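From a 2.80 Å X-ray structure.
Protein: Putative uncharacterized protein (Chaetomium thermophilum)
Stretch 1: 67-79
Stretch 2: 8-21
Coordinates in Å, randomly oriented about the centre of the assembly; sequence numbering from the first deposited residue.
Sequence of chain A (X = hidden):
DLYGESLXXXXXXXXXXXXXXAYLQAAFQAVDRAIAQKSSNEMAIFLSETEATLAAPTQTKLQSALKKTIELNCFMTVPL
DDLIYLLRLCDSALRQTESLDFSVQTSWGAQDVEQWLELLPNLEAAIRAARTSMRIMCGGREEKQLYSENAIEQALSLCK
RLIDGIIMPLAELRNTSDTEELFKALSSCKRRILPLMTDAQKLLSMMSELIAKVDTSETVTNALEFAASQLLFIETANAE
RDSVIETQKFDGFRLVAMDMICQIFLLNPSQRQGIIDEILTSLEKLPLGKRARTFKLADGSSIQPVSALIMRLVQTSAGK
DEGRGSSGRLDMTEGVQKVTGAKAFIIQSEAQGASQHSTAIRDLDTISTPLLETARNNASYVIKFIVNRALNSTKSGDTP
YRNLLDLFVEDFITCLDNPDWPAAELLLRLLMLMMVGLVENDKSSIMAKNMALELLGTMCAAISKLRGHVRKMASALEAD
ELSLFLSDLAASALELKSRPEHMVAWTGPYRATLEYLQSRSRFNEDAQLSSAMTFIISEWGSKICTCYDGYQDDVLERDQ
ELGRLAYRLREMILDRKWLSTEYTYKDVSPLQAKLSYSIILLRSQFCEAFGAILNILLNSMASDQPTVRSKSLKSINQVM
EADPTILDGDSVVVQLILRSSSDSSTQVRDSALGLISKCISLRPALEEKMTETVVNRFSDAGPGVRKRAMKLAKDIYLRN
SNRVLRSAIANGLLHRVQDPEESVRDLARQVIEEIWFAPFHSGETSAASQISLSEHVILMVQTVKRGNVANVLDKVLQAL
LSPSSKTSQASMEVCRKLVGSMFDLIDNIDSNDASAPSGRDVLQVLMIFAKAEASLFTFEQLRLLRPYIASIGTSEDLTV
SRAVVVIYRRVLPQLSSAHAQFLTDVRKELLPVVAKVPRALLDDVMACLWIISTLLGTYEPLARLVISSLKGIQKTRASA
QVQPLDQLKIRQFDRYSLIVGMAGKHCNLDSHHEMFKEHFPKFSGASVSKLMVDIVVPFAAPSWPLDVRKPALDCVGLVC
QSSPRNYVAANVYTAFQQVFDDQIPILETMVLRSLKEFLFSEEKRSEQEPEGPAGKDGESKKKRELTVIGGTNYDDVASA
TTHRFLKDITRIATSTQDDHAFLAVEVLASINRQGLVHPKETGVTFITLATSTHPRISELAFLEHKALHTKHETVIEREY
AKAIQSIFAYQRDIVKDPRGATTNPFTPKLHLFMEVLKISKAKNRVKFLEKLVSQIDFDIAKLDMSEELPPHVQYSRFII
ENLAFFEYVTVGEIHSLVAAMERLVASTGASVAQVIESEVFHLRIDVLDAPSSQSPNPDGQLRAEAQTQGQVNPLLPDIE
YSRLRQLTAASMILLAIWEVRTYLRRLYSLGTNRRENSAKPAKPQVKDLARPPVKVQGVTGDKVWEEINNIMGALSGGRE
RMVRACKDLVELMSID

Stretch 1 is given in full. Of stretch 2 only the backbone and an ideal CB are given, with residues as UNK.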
# COMPACT_ATOMS: atom_id res chain seq x y z
N LYS A 67 -57.57 -24.74 23.11
CA LYS A 67 -56.18 -24.62 23.55
C LYS A 67 -56.08 -24.80 25.06
O LYS A 67 -55.14 -25.45 25.55
CB LYS A 67 -55.61 -23.27 23.12
CG LYS A 67 -54.29 -22.91 23.79
CD LYS A 67 -53.55 -21.84 23.00
CE LYS A 67 -52.60 -21.04 23.87
NZ LYS A 67 -53.32 -20.02 24.69
N LYS A 68 -57.02 -24.24 25.81
CA LYS A 68 -57.04 -24.46 27.26
C LYS A 68 -57.11 -25.95 27.58
O LYS A 68 -56.34 -26.45 28.41
CB LYS A 68 -58.20 -23.71 27.90
CG LYS A 68 -57.88 -22.29 28.33
CD LYS A 68 -59.04 -21.67 29.09
CE LYS A 68 -58.76 -20.23 29.48
NZ LYS A 68 -59.89 -19.62 30.23
N THR A 69 -58.04 -26.67 26.95
CA THR A 69 -58.18 -28.09 27.25
C THR A 69 -56.93 -28.87 26.87
O THR A 69 -56.55 -29.83 27.56
CB THR A 69 -59.40 -28.67 26.52
OG1 THR A 69 -59.27 -28.45 25.11
CG2 THR A 69 -60.68 -28.04 27.02
N ILE A 70 -56.26 -28.48 25.79
CA ILE A 70 -55.06 -29.20 25.36
C ILE A 70 -53.92 -28.97 26.35
O ILE A 70 -53.25 -29.91 26.79
CB ILE A 70 -54.66 -28.78 23.93
CG1 ILE A 70 -55.60 -29.43 22.92
CG2 ILE A 70 -53.21 -29.16 23.62
CD1 ILE A 70 -55.44 -28.93 21.49
N GLU A 71 -53.69 -27.71 26.73
CA GLU A 71 -52.56 -27.41 27.61
C GLU A 71 -52.74 -28.01 29.00
O GLU A 71 -51.74 -28.27 29.68
CB GLU A 71 -52.35 -25.90 27.70
CG GLU A 71 -51.72 -25.30 26.46
CD GLU A 71 -51.47 -23.81 26.59
OE1 GLU A 71 -51.93 -23.21 27.59
OE2 GLU A 71 -50.81 -23.24 25.70
N LEU A 72 -53.97 -28.23 29.43
CA LEU A 72 -54.24 -28.83 30.73
C LEU A 72 -54.49 -30.34 30.64
O LEU A 72 -54.93 -30.94 31.61
CB LEU A 72 -55.44 -28.15 31.40
CG LEU A 72 -55.30 -26.64 31.62
CD1 LEU A 72 -56.50 -26.12 32.39
CD2 LEU A 72 -54.01 -26.29 32.34
N ASN A 73 -54.20 -30.94 29.49
CA ASN A 73 -54.24 -32.40 29.33
C ASN A 73 -55.61 -32.98 29.70
O ASN A 73 -55.70 -34.09 30.23
CB ASN A 73 -53.14 -33.06 30.16
CG ASN A 73 -52.86 -34.49 29.72
OD1 ASN A 73 -53.01 -34.82 28.55
ND2 ASN A 73 -52.46 -35.33 30.66
N CYS A 74 -56.68 -32.23 29.43
CA CYS A 74 -58.03 -32.74 29.59
C CYS A 74 -58.81 -32.74 28.28
O CYS A 74 -60.01 -33.05 28.29
CB CYS A 74 -58.79 -31.91 30.64
SG CYS A 74 -58.98 -30.16 30.26
N PHE A 75 -58.17 -32.41 27.16
CA PHE A 75 -58.82 -32.48 25.86
C PHE A 75 -59.29 -33.89 25.53
O PHE A 75 -60.21 -34.06 24.73
CB PHE A 75 -57.85 -31.97 24.78
CG PHE A 75 -58.43 -31.97 23.40
CD1 PHE A 75 -59.56 -31.22 23.10
CD2 PHE A 75 -57.83 -32.70 22.38
CE1 PHE A 75 -60.08 -31.21 21.82
CE2 PHE A 75 -58.35 -32.69 21.10
CZ PHE A 75 -59.47 -31.95 20.82
N MET A 76 -58.68 -34.90 26.15
CA MET A 76 -59.08 -36.29 25.91
C MET A 76 -60.49 -36.56 26.41
O MET A 76 -61.16 -37.47 25.90
CB MET A 76 -58.09 -37.24 26.58
CG MET A 76 -58.03 -37.08 28.09
SD MET A 76 -56.54 -37.79 28.81
CE MET A 76 -55.29 -36.66 28.20
N THR A 77 -60.96 -35.80 27.39
CA THR A 77 -62.27 -36.06 27.99
C THR A 77 -63.41 -35.47 27.18
O THR A 77 -64.56 -35.89 27.36
CB THR A 77 -62.31 -35.49 29.41
OG1 THR A 77 -61.12 -35.86 30.11
CG2 THR A 77 -63.52 -36.03 30.17
N VAL A 78 -63.14 -34.52 26.29
CA VAL A 78 -64.17 -33.92 25.45
C VAL A 78 -64.91 -35.03 24.71
O VAL A 78 -64.26 -35.88 24.08
CB VAL A 78 -63.56 -32.90 24.46
CG1 VAL A 78 -64.60 -32.46 23.42
CG2 VAL A 78 -63.02 -31.70 25.21
N PRO A 79 -66.24 -35.07 24.75
CA PRO A 79 -66.96 -36.12 24.04
C PRO A 79 -66.56 -36.17 22.57
O PRO A 79 -66.58 -35.16 21.87
CB PRO A 79 -68.43 -35.73 24.22
CG PRO A 79 -68.45 -34.93 25.47
CD PRO A 79 -67.15 -34.19 25.51
N UNK A 8 -55.23 -25.49 41.74
CA UNK A 8 -54.35 -26.55 41.28
C UNK A 8 -54.80 -27.05 39.91
O UNK A 8 -55.95 -26.89 39.50
CB UNK A 8 -54.32 -27.70 42.29
N UNK A 9 -53.86 -27.68 39.20
CA UNK A 9 -54.08 -28.01 37.79
C UNK A 9 -55.30 -28.89 37.59
O UNK A 9 -55.96 -28.81 36.55
CB UNK A 9 -52.85 -28.71 37.21
N UNK A 10 -55.61 -29.76 38.55
CA UNK A 10 -56.79 -30.62 38.44
C UNK A 10 -58.05 -29.78 38.24
O UNK A 10 -58.75 -29.90 37.21
CB UNK A 10 -56.93 -31.50 39.68
N UNK A 11 -58.35 -28.92 39.21
CA UNK A 11 -59.58 -28.13 39.13
C UNK A 11 -59.56 -27.19 37.94
O UNK A 11 -60.59 -26.99 37.29
CB UNK A 11 -59.79 -27.33 40.42
N UNK A 12 -58.41 -26.59 37.63
CA UNK A 12 -58.32 -25.75 36.45
C UNK A 12 -58.71 -26.53 35.20
O UNK A 12 -59.47 -26.04 34.35
CB UNK A 12 -56.91 -25.18 36.31
N UNK A 13 -58.19 -27.75 35.07
CA UNK A 13 -58.56 -28.61 33.95
C UNK A 13 -60.07 -28.81 33.89
O UNK A 13 -60.69 -28.64 32.84
CB UNK A 13 -57.85 -29.96 34.06
N UNK A 14 -60.68 -29.15 35.03
CA UNK A 14 -62.13 -29.34 35.03
C UNK A 14 -62.85 -28.07 34.61
O UNK A 14 -63.86 -28.13 33.89
CB UNK A 14 -62.61 -29.78 36.41
N UNK A 15 -62.35 -26.90 35.03
CA UNK A 15 -62.99 -25.64 34.67
C UNK A 15 -62.92 -25.42 33.16
O UNK A 15 -63.92 -25.10 32.51
CB UNK A 15 -62.33 -24.47 35.41
N UNK A 16 -61.73 -25.59 32.58
CA UNK A 16 -61.60 -25.46 31.13
C UNK A 16 -62.53 -26.42 30.41
O UNK A 16 -63.16 -26.06 29.41
CB UNK A 16 -60.15 -25.71 30.70
N UNK A 17 -62.64 -27.66 30.91
CA UNK A 17 -63.52 -28.64 30.29
C UNK A 17 -64.97 -28.16 30.30
O UNK A 17 -65.65 -28.18 29.27
CB UNK A 17 -63.40 -29.99 31.01
N UNK A 18 -65.46 -27.73 31.47
CA UNK A 18 -66.86 -27.32 31.56
C UNK A 18 -67.12 -26.06 30.75
O UNK A 18 -68.20 -25.91 30.16
CB UNK A 18 -67.26 -27.09 33.02
N UNK A 19 -66.16 -25.14 30.69
CA UNK A 19 -66.32 -23.94 29.88
C UNK A 19 -66.42 -24.29 28.41
O UNK A 19 -67.32 -23.81 27.70
CB UNK A 19 -65.16 -22.97 30.11
N UNK A 20 -65.52 -25.14 27.92
CA UNK A 20 -65.57 -25.54 26.52
C UNK A 20 -66.85 -26.31 26.22
O UNK A 20 -67.43 -26.16 25.14
CB UNK A 20 -64.35 -26.39 26.16
N UNK A 21 -67.31 -27.15 27.15
CA UNK A 21 -68.56 -27.86 26.94
C UNK A 21 -69.72 -26.88 26.82
O UNK A 21 -70.54 -26.97 25.89
CB UNK A 21 -68.81 -28.85 28.08

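Stretch 2 is a helix from position 9 onward, running at 150° to helix 67-71 with the axes 8.8 Å apart at their closest. Position 8 immediately precedes the helix, where Ser, Thr, Asp or Asn is common. It is D8, whose side chain makes no capping bond.

At position 9 the CB points sideways with nothing of stretch 1 within 5.5 Å; a polar chain could remain clear, whereas a longer apolar one could reach L72. L9 does the latter, its CD1 lying 4.4 Å from L72 CD2, although it is poorly ordered. Positions 10 and 11 meet nothing of stretch 1; they are R10 and Q11.

The CB of position 12 lies 4.0 Å from L72 CD1, so an apolar chain or the aliphatic part of a long polar one would suit. R12 brings NH1 to 3.6 Å from L72 CD2, a contact oblique to the guanidinium.

Position 13 is where the backbones come close. The ideal CB is already 3.9 Å from L72 O and 4.0 Å from C74 SG, favouring a small residue such as Ala, Gly or Ser. A13 places its CB 4.0 Å from both L72 CB and C74 SG.

Positions 14 and 15 are free of stretch 1; they are N14 and V15.

At position 16 the CB points toward stretch 1 and sits 4.0 Å from both K68 CB and L72 CD1, again suggesting a small side chain. A16 fits, its methyl packing against these two atoms.

Position 17 points sideways, with C74 SG 4.5 Å from its CB and the methyls of T77 and V78 farther out; Leu, Ile or Met could extend to them. L17 brings CD2 to 4.0 Å from T77 CG2 and CD1 to 4.0 Å from V78 CG2.

Position 18 is out of reach; it is H18. Position 19 points toward stretch 1 but has room, and the amine of K68 invites Glu or Asp, though Gln could also fit. E19 forms a long salt bridge, OE1 to K68 NZ at 3.7 Å.

Position 20 points toward stretch 1, its CB 4.1 Å from T69 CG2, so a branched apolar chain is likely. L20 packs CD1 4.1 Å from T69 CG2 and CD2 3.9 Å from V78 CG2.

Position 21 points sideways, and a long chain could reach P79. K21 does so through CE, 3.7 Å from P79 CD.

Stretch 2, residues 8-21: DLRQRANVALHELK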
# COMPACT_ATOMS: atom_id res chain seq x y z
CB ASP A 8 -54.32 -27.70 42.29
CG ASP A 8 -53.74 -27.29 43.63
OD1 ASP A 8 -52.86 -26.40 43.64
OD2 ASP A 8 -54.16 -27.86 44.66
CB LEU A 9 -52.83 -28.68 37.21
CG LEU A 9 -52.89 -28.98 35.71
CD1 LEU A 9 -51.53 -28.74 35.08
CD2 LEU A 9 -53.35 -30.41 35.45
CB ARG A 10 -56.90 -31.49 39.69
CG ARG A 10 -57.72 -32.77 39.52
CD ARG A 10 -59.15 -32.59 39.99
NE ARG A 10 -59.24 -32.29 41.42
CZ ARG A 10 -60.38 -32.17 42.10
NH1 ARG A 10 -61.54 -32.33 41.48
NH2 ARG A 10 -60.36 -31.90 43.40
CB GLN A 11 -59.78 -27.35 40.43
CG GLN A 11 -59.92 -28.22 41.67
CD GLN A 11 -58.60 -28.46 42.37
OE1 GLN A 11 -57.57 -27.91 41.99
NE2 GLN A 11 -58.62 -29.29 43.42
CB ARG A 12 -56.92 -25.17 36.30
CG ARG A 12 -56.40 -24.44 37.53
CD ARG A 12 -55.51 -23.27 37.16
NE ARG A 12 -54.61 -23.58 36.05
CZ ARG A 12 -53.44 -24.20 36.16
NH1 ARG A 12 -52.71 -24.44 35.08
NH2 ARG A 12 -53.00 -24.60 37.35
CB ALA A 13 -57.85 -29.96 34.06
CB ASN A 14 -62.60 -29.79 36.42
CG ASN A 14 -64.05 -30.25 36.41
OD1 ASN A 14 -64.91 -29.62 35.80
ND2 ASN A 14 -64.32 -31.36 37.09
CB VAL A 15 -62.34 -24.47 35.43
CG1 VAL A 15 -62.86 -23.12 34.92
CG2 VAL A 15 -62.63 -24.59 36.92
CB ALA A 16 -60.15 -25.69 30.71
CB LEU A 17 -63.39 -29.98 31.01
CG LEU A 17 -64.26 -31.12 30.45
CD1 LEU A 17 -63.73 -31.58 29.10
CD2 LEU A 17 -64.32 -32.28 31.44
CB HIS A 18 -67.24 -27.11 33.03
CG HIS A 18 -67.49 -28.38 33.77
ND1 HIS A 18 -67.59 -29.61 33.14
CD2 HIS A 18 -67.66 -28.63 35.09
CE1 HIS A 18 -67.81 -30.55 34.04
NE2 HIS A 18 -67.85 -29.98 35.23
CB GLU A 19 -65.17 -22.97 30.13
CG GLU A 19 -65.22 -22.28 31.49
CD GLU A 19 -64.03 -21.36 31.72
OE1 GLU A 19 -63.08 -21.38 30.91
OE2 GLU A 19 -64.06 -20.60 32.72
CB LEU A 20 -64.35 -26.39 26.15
CG LEU A 20 -64.38 -26.85 24.69
CD1 LEU A 20 -63.04 -26.64 24.03
CD2 LEU A 20 -64.80 -28.31 24.58
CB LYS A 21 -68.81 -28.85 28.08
CG LYS A 21 -67.97 -30.11 28.01
CD LYS A 21 -68.57 -31.23 28.85
CE LYS A 21 -67.71 -32.48 28.80
NZ LYS A 21 -68.45 -33.71 29.24
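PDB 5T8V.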